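YCAC GENE product (Escherichia coli, PDB 1YAC) is probably an octameric hydrolase of unknown specificity, with a three-layer alpha-beta-alpha fold of the isochorismatase family. Local coordinates at residues A[70-73]-A[74-77]; A[94-97]-A[98-102]; A[149-152]-A[153-157]; A[164-167]-A[168-172]; A[192-195]-A[196-200]. All blocks are in the same frame, centred on the assembly; numbering follows the deposited sequence.

Contact 1 of 5, residues A[70-73]-A[74-77]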
loop_
_atom_site.group_PDB
_atom_site.type_symbol
_atom_site.label_atom_id
_atom_site.label_comp_id
_atom_site.label_asym_id
_atom_site.label_seq_id
_atom_site.Cartn_x
_atom_site.Cartn_y
_atom_site.Cartn_z
ATOM N N PRO A 70 -0.886 -20.911 24.729
ATOM C CA PRO A 70 -0.704 -21.025 26.177
ATOM C C PRO A 70 -1.260 -19.896 27.045
ATOM O O PRO A 70 -1.808 -20.158 28.120
ATOM C CB PRO A 70 0.809 -21.160 26.321
ATOM C CG PRO A 70 1.197 -21.854 25.064
ATOM C CD PRO A 70 0.401 -21.110 24.037
ATOM N N GLU A 71 -1.131 -18.656 26.586
ATOM C CA GLU A 71 -1.618 -17.514 27.347
ATOM C C GLU A 71 -3.091 -17.617 27.714
ATOM O O GLU A 71 -3.460 -17.415 28.869
ATOM C CB GLU A 71 -1.370 -16.196 26.600
ATOM C CG GLU A 71 0.088 -15.779 26.511
ATOM C CD GLU A 71 0.778 -16.299 25.265
ATOM O OE1 GLU A 71 0.204 -17.176 24.589
ATOM O OE2 GLU A 71 1.891 -15.821 24.947
ATOM N N LEU A 72 -3.923 -17.970 26.743
ATOM C CA LEU A 72 -5.359 -18.070 26.983
ATOM C C LEU A 72 -5.690 -19.199 27.947
ATOM O O LEU A 72 -6.481 -19.033 28.878
ATOM C CB LEU A 72 -6.109 -18.220 25.654
ATOM C CG LEU A 72 -5.922 -17.018 24.718
ATOM C CD1 LEU A 72 -6.640 -17.253 23.381
ATOM C CD2 LEU A 72 -6.442 -15.745 25.391
ATOM N N LYS A 73 -5.063 -20.342 27.727
ATOM C CA LYS A 73 -5.246 -21.515 28.575
ATOM C C LYS A 73 -4.893 -21.162 30.025
ATOM O O LYS A 73 -5.640 -21.463 30.963
ATOM C CB LYS A 73 -4.306 -22.602 28.069
ATOM C CG LYS A 73 -4.640 -24.009 28.466
ATOM C CD LYS A 73 -3.713 -24.927 27.690
ATOM C CE LYS A 73 -3.818 -24.646 26.183
ATOM N NZ LYS A 73 -2.589 -25.023 25.408
ATOM N N ALA A 74 -3.752 -20.492 30.194
ATOM C CA ALA A 74 -3.268 -20.084 31.509
ATOM C C ALA A 74 -4.153 -19.025 32.162
ATOM O O ALA A 74 -4.347 -19.027 33.380
ATOM C CB ALA A 74 -1.824 -19.563 31.394
ATOM N N GLN A 75 -4.700 -18.129 31.348
ATOM C CA GLN A 75 -5.529 -17.041 31.851
ATOM C C GLN A 75 -6.940 -17.434 32.274
ATOM O O GLN A 75 -7.530 -16.805 33.156
ATOM C CB GLN A 75 -5.601 -15.927 30.811
ATOM C CG GLN A 75 -6.237 -14.646 31.313
ATOM C CD GLN A 75 -5.914 -13.475 30.414
ATOM O OE1 GLN A 75 -6.059 -13.633 29.188
ATOM N NE2 GLN A 75 -5.495 -12.410 30.930
ATOM N N PHE A 76 -7.485 -18.461 31.643
ATOM C CA PHE A 76 -8.839 -18.916 31.942
ATOM C C PHE A 76 -8.824 -20.405 32.261
ATOM O O PHE A 76 -9.455 -21.205 31.562
ATOM C CB PHE A 76 -9.741 -18.632 30.735
ATOM C CG PHE A 76 -9.796 -17.177 30.362
ATOM C CD1 PHE A 76 -10.577 -16.286 31.099
ATOM C CD2 PHE A 76 -9.023 -16.687 29.308
ATOM C CE1 PHE A 76 -10.585 -14.925 30.800
ATOM C CE2 PHE A 76 -9.018 -15.322 28.996
ATOM C CZ PHE A 76 -9.799 -14.440 29.743
ATOM N N PRO A 77 -8.152 -20.796 33.359
ATOM C CA PRO A 77 -8.080 -22.212 33.729
ATOM C C PRO A 77 -9.405 -22.864 34.102
ATOM O O PRO A 77 -9.566 -24.062 33.918
ATOM C CB PRO A 77 -7.095 -22.206 34.897
ATOM C CG PRO A 77 -7.336 -20.880 35.529
ATOM C CD PRO A 77 -7.442 -19.964 34.346
#

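Contact 2 of 5, residues A[94-97]-A[98-102]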
loop_
_atom_site.group_PDB
_atom_site.type_symbol
_atom_site.label_atom_id
_atom_site.label_comp_id
_atom_site.label_asym_id
_atom_site.label_seq_id
_atom_site.Cartn_x
_atom_site.Cartn_y
_atom_site.Cartn_z
ATOM N N GLU A 94 -22.869 -29.185 20.491
ATOM C CA GLU A 94 -23.839 -29.049 21.582
ATOM C C GLU A 94 -23.261 -28.545 22.912
ATOM O O GLU A 94 -23.897 -27.740 23.610
ATOM C CB GLU A 94 -24.581 -30.368 21.779
ATOM C CG GLU A 94 -25.372 -30.780 20.548
ATOM C CD GLU A 94 -26.179 -32.052 20.757
ATOM O OE1 GLU A 94 -25.594 -33.065 21.208
ATOM O OE2 GLU A 94 -27.394 -32.035 20.460
ATOM N N ASP A 95 -22.065 -29.017 23.266
ATOM C CA ASP A 95 -21.406 -28.586 24.495
ATOM C C ASP A 95 -21.092 -27.101 24.429
ATOM O O ASP A 95 -21.214 -26.393 25.429
ATOM C CB ASP A 95 -20.102 -29.351 24.724
ATOM C CG ASP A 95 -20.326 -30.728 25.300
ATOM O OD1 ASP A 95 -21.453 -31.018 25.747
ATOM O OD2 ASP A 95 -19.367 -31.521 25.326
ATOM N N PHE A 96 -20.681 -26.636 23.251
ATOM C CA PHE A 96 -20.349 -25.228 23.078
ATOM C C PHE A 96 -21.577 -24.345 23.323
ATOM O O PHE A 96 -21.528 -23.432 24.148
ATOM C CB PHE A 96 -19.765 -24.974 21.680
ATOM C CG PHE A 96 -19.362 -23.547 21.446
ATOM C CD1 PHE A 96 -18.136 -23.075 21.903
ATOM C CD2 PHE A 96 -20.218 -22.662 20.779
ATOM C CE1 PHE A 96 -17.761 -21.749 21.702
ATOM C CE2 PHE A 96 -19.850 -21.334 20.572
ATOM C CZ PHE A 96 -18.621 -20.880 21.037
ATOM N N VAL A 97 -22.678 -24.639 22.632
ATOM C CA VAL A 97 -23.904 -23.852 22.786
ATOM C C VAL A 97 -24.388 -23.881 24.241
ATOM O O VAL A 97 -24.770 -22.848 24.801
ATOM C CB VAL A 97 -25.038 -24.328 21.828
ATOM C CG1 VAL A 97 -26.261 -23.437 21.993
ATOM C CG2 VAL A 97 -24.577 -24.266 20.376
ATOM N N LYS A 98 -24.324 -25.054 24.867
ATOM C CA LYS A 98 -24.738 -25.194 26.263
ATOM C C LYS A 98 -23.921 -24.253 27.154
ATOM O O LYS A 98 -24.478 -23.520 27.982
ATOM C CB LYS A 98 -24.545 -26.635 26.733
ATOM C CG LYS A 98 -25.823 -27.425 26.866
ATOM C CD LYS A 98 -25.546 -28.820 27.411
ATOM C CE LYS A 98 -24.881 -28.756 28.780
ATOM N NZ LYS A 98 -24.628 -30.121 29.337
ATOM N N ALA A 99 -22.606 -24.239 26.947
ATOM C CA ALA A 99 -21.732 -23.376 27.741
ATOM C C ALA A 99 -22.091 -21.904 27.513
ATOM O O ALA A 99 -22.196 -21.131 28.471
ATOM C CB ALA A 99 -20.265 -23.634 27.402
ATOM N N VAL A 100 -22.321 -21.532 26.254
ATOM C CA VAL A 100 -22.683 -20.155 25.927
ATOM C C VAL A 100 -23.981 -19.761 26.630
ATOM O O VAL A 100 -24.037 -18.744 27.321
ATOM C CB VAL A 100 -22.853 -19.944 24.407
ATOM C CG1 VAL A 100 -23.395 -18.536 24.131
ATOM C CG2 VAL A 100 -21.517 -20.146 23.700
ATOM N N LYS A 101 -25.010 -20.587 26.481
ATOM C CA LYS A 101 -26.294 -20.293 27.108
ATOM C C LYS A 101 -26.224 -20.321 28.631
ATOM O O LYS A 101 -26.938 -19.571 29.296
ATOM C CB LYS A 101 -27.379 -21.232 26.576
ATOM C CG LYS A 101 -27.687 -20.993 25.086
ATOM C CD LYS A 101 -28.821 -21.857 24.578
ATOM C CE LYS A 101 -29.128 -21.516 23.135
ATOM N NZ LYS A 101 -30.311 -22.252 22.627
ATOM N N ALA A 102 -25.328 -21.139 29.183
ATOM C CA ALA A 102 -25.177 -21.245 30.634
ATOM C C ALA A 102 -24.617 -19.967 31.251
ATOM O O ALA A 102 -24.718 -19.766 32.461
ATOM C CB ALA A 102 -24.294 -22.427 31.003
#

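Contact 3 of 5, residues A[149-152]-A[153-157]. Unlike the reference sequence in segment 153-157: Met155 (reference Leu).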
loop_
_atom_site.group_PDB
_atom_site.type_symbol
_atom_site.label_atom_id
_atom_site.label_comp_id
_atom_site.label_asym_id
_atom_site.label_seq_id
_atom_site.Cartn_x
_atom_site.Cartn_y
_atom_site.Cartn_z
ATOM N N HIS A 149 -12.700 -8.714 4.635
ATOM C CA HIS A 149 -13.774 -7.791 4.278
ATOM C C HIS A 149 -15.056 -8.472 3.813
ATOM O O HIS A 149 -16.152 -7.968 4.067
ATOM C CB HIS A 149 -13.287 -6.735 3.277
ATOM C CG HIS A 149 -12.298 -5.763 3.856
ATOM N ND1 HIS A 149 -11.286 -5.197 3.109
ATOM C CD2 HIS A 149 -12.161 -5.266 5.112
ATOM C CE1 HIS A 149 -10.564 -4.399 3.880
ATOM N NE2 HIS A 149 -11.073 -4.420 5.099
ATOM N N SER A 150 -14.927 -9.612 3.140
ATOM C CA SER A 150 -16.092 -10.375 2.698
ATOM C C SER A 150 -16.860 -10.847 3.941
ATOM O O SER A 150 -18.094 -10.735 4.014
ATOM C CB SER A 150 -15.653 -11.560 1.830
ATOM O OG SER A 150 -15.181 -11.098 0.560
ATOM N N ALA A 151 -16.112 -11.298 4.943
ATOM C CA ALA A 151 -16.692 -11.753 6.198
ATOM C C ALA A 151 -17.357 -10.585 6.936
ATOM O O ALA A 151 -18.447 -10.742 7.485
ATOM C CB ALA A 151 -15.615 -12.386 7.071
ATOM N N TRP A 152 -16.689 -9.424 6.980
ATOM C CA TRP A 152 -17.263 -8.248 7.647
ATOM C C TRP A 152 -18.600 -7.933 7.039
ATOM O O TRP A 152 -19.564 -7.668 7.761
ATOM C CB TRP A 152 -16.399 -7.004 7.475
ATOM C CG TRP A 152 -15.219 -6.973 8.355
ATOM C CD1 TRP A 152 -14.682 -8.014 9.047
ATOM C CD2 TRP A 152 -14.357 -5.852 8.573
ATOM N NE1 TRP A 152 -13.524 -7.619 9.668
ATOM C CE2 TRP A 152 -13.298 -6.294 9.392
ATOM C CE3 TRP A 152 -14.376 -4.515 8.147
ATOM C CZ2 TRP A 152 -12.253 -5.447 9.796
ATOM C CZ3 TRP A 152 -13.330 -3.664 8.555
ATOM C CH2 TRP A 152 -12.288 -4.143 9.369
ATOM N N ASP A 153 -18.646 -7.910 5.710
ATOM C CA ASP A 153 -19.881 -7.613 5.003
ATOM C C ASP A 153 -20.975 -8.600 5.400
ATOM O O ASP A 153 -22.096 -8.208 5.759
ATOM C CB ASP A 153 -19.656 -7.672 3.490
ATOM C CG ASP A 153 -20.889 -7.220 2.711
ATOM O OD1 ASP A 153 -21.771 -8.058 2.450
ATOM O OD2 ASP A 153 -20.989 -6.020 2.386
ATOM N N ARG A 154 -20.624 -9.880 5.391
ATOM C CA ARG A 154 -21.576 -10.936 5.731
ATOM C C ARG A 154 -22.098 -10.825 7.171
ATOM O O ARG A 154 -23.301 -10.953 7.412
ATOM C CB ARG A 154 -20.954 -12.316 5.486
ATOM C CG ARG A 154 -22.001 -13.431 5.398
ATOM C CD ARG A 154 -21.373 -14.800 5.193
ATOM N NE ARG A 154 -22.409 -15.797 4.926
ATOM C CZ ARG A 154 -22.253 -17.105 5.089
ATOM N NH1 ARG A 154 -21.095 -17.591 5.518
ATOM N NH2 ARG A 154 -23.262 -17.925 4.832
ATOM N N MET A 155 -21.206 -10.554 8.122
ATOM C CA MET A 155 -21.614 -10.431 9.518
ATOM C C MET A 155 -22.431 -9.161 9.774
ATOM O O MET A 155 -23.465 -9.197 10.451
ATOM C CB MET A 155 -20.395 -10.511 10.443
ATOM C CG MET A 155 -19.703 -11.869 10.382
ATOM S SD MET A 155 -18.305 -12.024 11.489
ATOM C CE MET A 155 -17.083 -10.949 10.731
ATOM N N SER A 156 -22.002 -8.052 9.184
ATOM C CA SER A 156 -22.701 -6.779 9.335
ATOM C C SER A 156 -24.120 -6.869 8.749
ATOM O O SER A 156 -25.081 -6.397 9.356
ATOM C CB SER A 156 -21.913 -5.666 8.635
ATOM O OG SER A 156 -22.506 -4.404 8.879
ATOM N N GLN A 157 -24.218 -7.506 7.583
ATOM C CA GLN A 157 -25.460 -7.729 6.838
ATOM C C GLN A 157 -26.463 -8.453 7.758
ATOM O O GLN A 157 -27.655 -8.124 7.784
ATOM C CB GLN A 157 -25.111 -8.573 5.582
ATOM C CG GLN A 157 -26.241 -8.978 4.614
ATOM C CD GLN A 157 -25.724 -9.739 3.348
ATOM O OE1 GLN A 157 -25.170 -10.846 3.442
ATOM N NE2 GLN A 157 -25.944 -9.149 2.166
#

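Contact 4 of 5, residues A[164-167]-A[168-172]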
loop_
_atom_site.group_PDB
_atom_site.type_symbol
_atom_site.label_atom_id
_atom_site.label_comp_id
_atom_site.label_asym_id
_atom_site.label_seq_id
_atom_site.Cartn_x
_atom_site.Cartn_y
_atom_site.Cartn_z
ATOM N N THR A 164 -13.657 -3.177 17.870
ATOM C CA THR A 164 -12.244 -3.493 18.041
ATOM C C THR A 164 -11.982 -3.515 19.546
ATOM O O THR A 164 -12.739 -2.902 20.304
ATOM C CB THR A 164 -11.345 -2.526 17.219
ATOM O OG1 THR A 164 -11.845 -1.188 17.312
ATOM C CG2 THR A 164 -11.383 -2.943 15.737
ATOM N N TRP A 165 -10.930 -4.202 19.985
ATOM C CA TRP A 165 -10.710 -4.361 21.419
ATOM C C TRP A 165 -10.712 -3.124 22.297
ATOM O O TRP A 165 -11.313 -3.144 23.367
ATOM C CB TRP A 165 -9.516 -5.299 21.732
ATOM C CG TRP A 165 -8.165 -4.659 21.695
ATOM C CD1 TRP A 165 -7.250 -4.730 20.683
ATOM C CD2 TRP A 165 -7.584 -3.833 22.712
ATOM N NE1 TRP A 165 -6.135 -3.990 21.008
ATOM C CE2 TRP A 165 -6.315 -3.428 22.247
ATOM C CE3 TRP A 165 -8.016 -3.392 23.974
ATOM C CZ2 TRP A 165 -5.471 -2.601 22.997
ATOM C CZ3 TRP A 165 -7.182 -2.571 24.718
ATOM C CH2 TRP A 165 -5.922 -2.183 24.228
ATOM N N PHE A 166 -10.064 -2.049 21.860
ATOM C CA PHE A 166 -10.022 -0.836 22.675
ATOM C C PHE A 166 -11.441 -0.275 22.815
ATOM O O PHE A 166 -11.858 0.110 23.917
ATOM C CB PHE A 166 -9.065 0.195 22.068
ATOM C CG PHE A 166 -9.003 1.495 22.830
ATOM C CD1 PHE A 166 -8.194 1.622 23.957
ATOM C CD2 PHE A 166 -9.723 2.606 22.390
ATOM C CE1 PHE A 166 -8.095 2.838 24.630
ATOM C CE2 PHE A 166 -9.632 3.822 23.057
ATOM C CZ PHE A 166 -8.814 3.935 24.178
ATOM N N GLY A 167 -12.190 -0.289 21.709
ATOM C CA GLY A 167 -13.568 0.170 21.736
ATOM C C GLY A 167 -14.405 -0.687 22.682
ATOM O O GLY A 167 -15.228 -0.165 23.449
ATOM N N VAL A 168 -14.198 -2.005 22.624
ATOM C CA VAL A 168 -14.900 -2.966 23.492
ATOM C C VAL A 168 -14.629 -2.615 24.976
ATOM O O VAL A 168 -15.559 -2.486 25.780
ATOM C CB VAL A 168 -14.425 -4.447 23.198
ATOM C CG1 VAL A 168 -14.968 -5.427 24.251
ATOM C CG2 VAL A 168 -14.874 -4.892 21.796
ATOM N N ALA A 169 -13.360 -2.413 25.319
ATOM C CA ALA A 169 -12.994 -2.088 26.689
ATOM C C ALA A 169 -13.662 -0.794 27.162
ATOM O O ALA A 169 -14.149 -0.711 28.295
ATOM C CB ALA A 169 -11.478 -1.983 26.821
ATOM N N CYS A 170 -13.679 0.214 26.297
ATOM C CA CYS A 170 -14.263 1.509 26.638
ATOM C C CYS A 170 -15.771 1.467 26.800
ATOM O O CYS A 170 -16.337 2.174 27.651
ATOM C CB CYS A 170 -13.883 2.562 25.597
ATOM S SG CYS A 170 -12.160 3.100 25.670
ATOM N N GLU A 171 -16.437 0.678 25.962
ATOM C CA GLU A 171 -17.885 0.573 26.058
ATOM C C GLU A 171 -18.267 -0.208 27.320
ATOM O O GLU A 171 -19.287 0.071 27.952
ATOM C CB GLU A 171 -18.466 -0.083 24.806
ATOM C CG GLU A 171 -19.948 0.229 24.601
ATOM C CD GLU A 171 -20.411 -0.062 23.195
ATOM O OE1 GLU A 171 -20.297 0.848 22.360
ATOM O OE2 GLU A 171 -20.897 -1.183 22.920
ATOM N N LEU A 172 -17.443 -1.181 27.690
ATOM C CA LEU A 172 -17.689 -1.978 28.887
ATOM C C LEU A 172 -17.435 -1.177 30.169
ATOM O O LEU A 172 -18.227 -1.242 31.117
ATOM C CB LEU A 172 -16.786 -3.214 28.902
ATOM C CG LEU A 172 -17.146 -4.364 27.966
ATOM C CD1 LEU A 172 -15.983 -5.336 27.878
ATOM C CD2 LEU A 172 -18.390 -5.063 28.465
#

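Contact 5 of 5, residues A[192-195]-A[196-200]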
loop_
_atom_site.group_PDB
_atom_site.type_symbol
_atom_site.label_atom_id
_atom_site.label_comp_id
_atom_site.label_asym_id
_atom_site.label_seq_id
_atom_site.Cartn_x
_atom_site.Cartn_y
_atom_site.Cartn_z
ATOM N N PRO A 192 1.444 0.851 23.072
ATOM C CA PRO A 192 2.737 1.515 23.277
ATOM C C PRO A 192 2.639 3.040 23.336
ATOM O O PRO A 192 3.269 3.670 24.188
ATOM C CB PRO A 192 3.547 1.047 22.069
ATOM C CG PRO A 192 3.066 -0.376 21.901
ATOM C CD PRO A 192 1.556 -0.221 22.064
ATOM N N ASP A 193 1.831 3.631 22.456
ATOM C CA ASP A 193 1.675 5.084 22.427
ATOM C C ASP A 193 1.108 5.621 23.741
ATOM O O ASP A 193 1.559 6.657 24.241
ATOM C CB ASP A 193 0.791 5.522 21.245
ATOM C CG ASP A 193 1.447 5.253 19.875
ATOM O OD1 ASP A 193 2.677 5.460 19.725
ATOM O OD2 ASP A 193 0.721 4.851 18.944
ATOM N N TYR A 194 0.142 4.903 24.306
ATOM C CA TYR A 194 -0.470 5.327 25.555
ATOM C C TYR A 194 0.516 5.163 26.706
ATOM O O TYR A 194 0.616 6.032 27.581
ATOM C CB TYR A 194 -1.749 4.542 25.853
ATOM C CG TYR A 194 -2.608 5.284 26.852
ATOM C CD1 TYR A 194 -3.271 6.453 26.476
ATOM C CD2 TYR A 194 -2.712 4.862 28.185
ATOM C CE1 TYR A 194 -4.011 7.190 27.383
ATOM C CE2 TYR A 194 -3.465 5.607 29.115
ATOM C CZ TYR A 194 -4.109 6.769 28.692
ATOM O OH TYR A 194 -4.881 7.522 29.545
ATOM N N ARG A 195 1.238 4.048 26.700
ATOM C CA ARG A 195 2.241 3.806 27.734
ATOM C C ARG A 195 3.264 4.948 27.736
ATOM O O ARG A 195 3.673 5.418 28.796
ATOM C CB ARG A 195 2.942 2.459 27.530
ATOM C CG ARG A 195 4.128 2.267 28.473
ATOM C CD ARG A 195 4.712 0.859 28.428
ATOM N NE ARG A 195 3.892 -0.091 29.176
ATOM C CZ ARG A 195 4.210 -1.366 29.369
ATOM N NH1 ARG A 195 5.338 -1.852 28.864
ATOM N NH2 ARG A 195 3.395 -2.156 30.052
ATOM N N ASN A 196 3.652 5.416 26.544
ATOM C CA ASN A 196 4.626 6.514 26.428
ATOM C C ASN A 196 4.083 7.815 27.037
ATOM O O ASN A 196 4.810 8.552 27.727
ATOM C CB ASN A 196 5.040 6.710 24.970
ATOM C CG ASN A 196 5.885 5.559 24.454
ATOM O OD1 ASN A 196 6.503 4.837 25.238
ATOM N ND2 ASN A 196 5.898 5.361 23.141
ATOM N N LEU A 197 2.802 8.082 26.793
ATOM C CA LEU A 197 2.149 9.262 27.353
ATOM C C LEU A 197 2.163 9.168 28.875
ATOM O O LEU A 197 2.339 10.184 29.567
ATOM C CB LEU A 197 0.695 9.359 26.875
ATOM C CG LEU A 197 0.472 9.679 25.395
ATOM C CD1 LEU A 197 -0.977 9.732 25.115
ATOM C CD2 LEU A 197 1.065 11.001 25.032
ATOM N N MET A 198 1.933 7.961 29.388
ATOM C CA MET A 198 1.949 7.731 30.832
ATOM C C MET A 198 3.334 7.950 31.408
ATOM O O MET A 198 3.485 8.603 32.440
ATOM C CB MET A 198 1.491 6.325 31.184
ATOM C CG MET A 198 0.012 6.163 31.093
ATOM S SD MET A 198 -0.593 4.520 31.487
ATOM C CE MET A 198 -0.381 4.621 33.095
ATOM N N THR A 199 4.339 7.396 30.746
ATOM C CA THR A 199 5.715 7.548 31.188
ATOM C C THR A 199 6.068 9.028 31.320
ATOM O O THR A 199 6.528 9.466 32.367
ATOM C CB THR A 199 6.698 6.869 30.200
ATOM O OG1 THR A 199 6.425 5.460 30.155
ATOM C CG2 THR A 199 8.146 7.082 30.635
ATOM N N SER A 200 5.829 9.807 30.273
ATOM C CA SER A 200 6.155 11.227 30.327
ATOM C C SER A 200 5.391 11.935 31.443
ATOM O O SER A 200 5.980 12.667 32.249
ATOM C CB SER A 200 5.875 11.892 28.977
ATOM O OG SER A 200 6.754 11.396 27.980
HETATM O O HOH W 1 4.397 6.952 21.347
#

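Contact 1 of 5, residues A[70-73]-A[74-77]
Ala74 N gives its proton to Pro70 O over 2.9 Å, and the bond is nearly straight at 163°. One residue on, Gln75 N reaches Glu71 O, also at 2.9 Å but more bent, and Phe76 N closes the series on Leu72 O at 3.0 Å. Phe76 donates this last helical bond although its own backbone has already left helical angles. Its ring is set with CG anti to the carbonyl carbon (chi1 -59°), which lays an edge beside the last turn: CD2 lies 3.5 Å from Leu72 O, close to the ring plane. Over one face of the same ring sits Gln75 CG, 3.7 Å above the plane and displaced toward the rim, while Leu72 CD2 touches Phe76 CE2 only loosely at 4.5 Å. The polar ends work outward. Gln75 NE2 bonds Asp45 of helix 33-49, Lys73 NZ turns back to Leu68 O, and Glu71 OE2 forms a salt bridge with Arg195 of a second subunit. Helix 70-75, the short crossover of the beta-alpha-beta unit between strands 54-59 and 81-84, thus ends with Phe76 buried against Ala47 of helix 33-49 in the same chain and Leu56 of strand 54-59.

Contact 2 of 5, residues A[94-97]-A[98-102]
Phe96 and Val100, one turn apart on the amphipathic helix 94-102, make the tight, buried side of this contact in the alpha-beta-alpha sandwich. Val100 CG2 lies over one face of the Phe96 ring in a CH-pi contact, 4.1 Å from the centroid and 24° off the normal, nearest to CE2. The ring reaches this place because Phe96 CG is anti to the backbone N (chi1 -178°), while Val100 CG2 stands anti to its own carbonyl carbon and also lies 3.3 Å from Phe96 O. Both side chains press on the central sheet, against Leu16 of strand 13-18 and Ile55 of strand 54-59. The backbone below them is regular, with Val100 N bonded to Phe96 O at 2.9 Å. The outer side is looser and largely exposed. Asp95 OD1 and Lys98 NZ carry opposite charges but stay 4.9 Å apart, too far for a salt bridge, so any attraction between them is probably weak. Between these extremes, Val97 and Lys101 run side by side and point the same way. The extended lysine sends NZ on to a salt bridge with Glu129, and its methylene CE passes 3.6 Å from Val97 CG1.

Contact 3 of 5, residues A[149-152]-A[153-157]
Met155 comes obliquely to the Trp152 indole: its terminal methyl CE lies 4.1 Å from Trp152 CD1, the two side chains crossing at a slant. Over one face of the same indole is His149, with the imidazole CD2 3.8 Å above the plane and displaced toward the rim. Trp152 is placed for both neighbours by a first torsion of -78°, which carries CG anti to the carbonyl carbon. Met155 starts out the same way but bends at its last torsion (chi3 -71°), folding CE back over the preceding turn, 3.5 Å from Ala151 O and 4.2 Å from Ala151 CB. Met155 is a leucine in the reference sequence. The methionine is also buried against Ala120 of helix 115-128. Helix 145-158 is the crossover of a beta-alpha-beta unit between strands 132-136 and 161-163, and its backbone is held here by four successive i to i+4 bonds, among them Met155 N to Ala151 O and Ser156 N to Trp152 O, both 2.8 Å. Several polar side chains of the helix reach neighbouring subunits. Asp153 OD1 bonds Ser156 of a third subunit, and in return Ser156 OG bonds Asp153 of a fourth subunit, so the same pair recurs from copy to copy. Arg154, extended from CG to NE, runs past Phe121 and Leu124 of its own chain: NE bonds Gln161 and NH1 forms a salt bridge with Glu171, both of the third subunit.

Contact 4 of 5, residues A[164-167]-A[168-172]
Cys170 SG sits over one face of the Phe166 ring, 3.9 Å from the centroid and 21° off the normal, a Cys sulfur-aromatic contact between residues one turn apart. The sulfur is displaced toward the rim, so that its closest ring atom is Phe166 CE2 at 3.7 Å. Two torsions bring the groups together: Phe166 CG is anti to the backbone N (chi1 178°), which sends the ring outward, leaning slightly toward the following turn, and Cys170 SG is anti to its carbonyl carbon (chi1 -73°), tilting it back toward the preceding turn. Beneath the pair, Cys170 N bonds Phe166 O at 3.0 Å. On another side of the same turn Val168 CG2 packs 3.3 Å from Thr164 O, the carbonyl that also accepts the proton of Val168 N. Thr164 stands at the N-cap position of helix 165-173, which follows strand 161-163, the edge strand of the parallel sheet within this chain; the Thr164 side chain makes no capping bond. Gly167 has no side chain of its own, and its O takes the proton of Glu171 N at 2.9 Å. Farther out, the Trp165 indole lies with Phe166 CB over one face and is fixed in rotation by NE1 bonding Asn39 of helix 33-49. The Phe166 ring meets Phe187 of helix 180-190 and, edge-to-face, Phe143 of a fourth subunit. Glu171 is gripped by several partners: OE1 by Tyr5 OH and Arg154 of that fourth subunit, OE2 by Leu8 N.

Contact 5 of 5, residues A[192-195]-A[196-200]
Tyr194 CG lies anti to the backbone N (chi1 -160°) and Met198 CG anti to its carbonyl carbon (chi1 -77°), a combination that brings sulfur and ring together across one turn. Met198 SD is 3.9 Å from Tyr194 CE2 and equally far from CD2, yet it stands well off the ring normal, at 62°, so this Met-aromatic contact is oblique. Leu197 CD1 also comes obliquely, 4.2 Å from Tyr194 CD1, away from the CD2 and CE2 atoms that meet the sulfur. All of this rides on helix 192-204, the C-terminal helix that projects from the body of the chain, about 25 Å from its centre to the middle of the contact, and packs between other subunits. Tyr194 OH bonds Asn65 of a fourth subunit, whose Pro64 also touches Met198. The polar flank uses a water bridge: one water donates to Asp193 OD1 and accepts from Asn196 ND2, each at 2.8 Å. Asp193 keeps its other oxygen for a salt bridge to Arg29 of the fourth subunit. Arg195, bent at chi3, leads its guanidinium away from the helix, toward Ser188, which NE bonds, and Glu71 of a second subunit.

All five contacts join successive turns of one helix, contact 1 at a helix end, but their surroundings differ. Contacts 3 and 4 are buried, contact 4 nearest the chain's centre; contacts 1, 2 and 5 are partly buried. Contacts 1 and 3 lie on crossover helices of the parallel sheet, on opposite sides of the chain's centre. Contact 2 alone meets no other subunit of the assembly, and its apolar face serves the sheet. Ring partners vary, for example a methyl over a face in contact 2, a methionine methyl obliquely at an indole in contact 3, sulfur over a face in contact 4 and obliquely in contact 5. Contacts 1 and 5 are joined between subunits by Glu71-Arg195, contacts 3 and 4 by Arg154-Glu171. Contact 5 lies about 40 Å from contact 2, centre to centre.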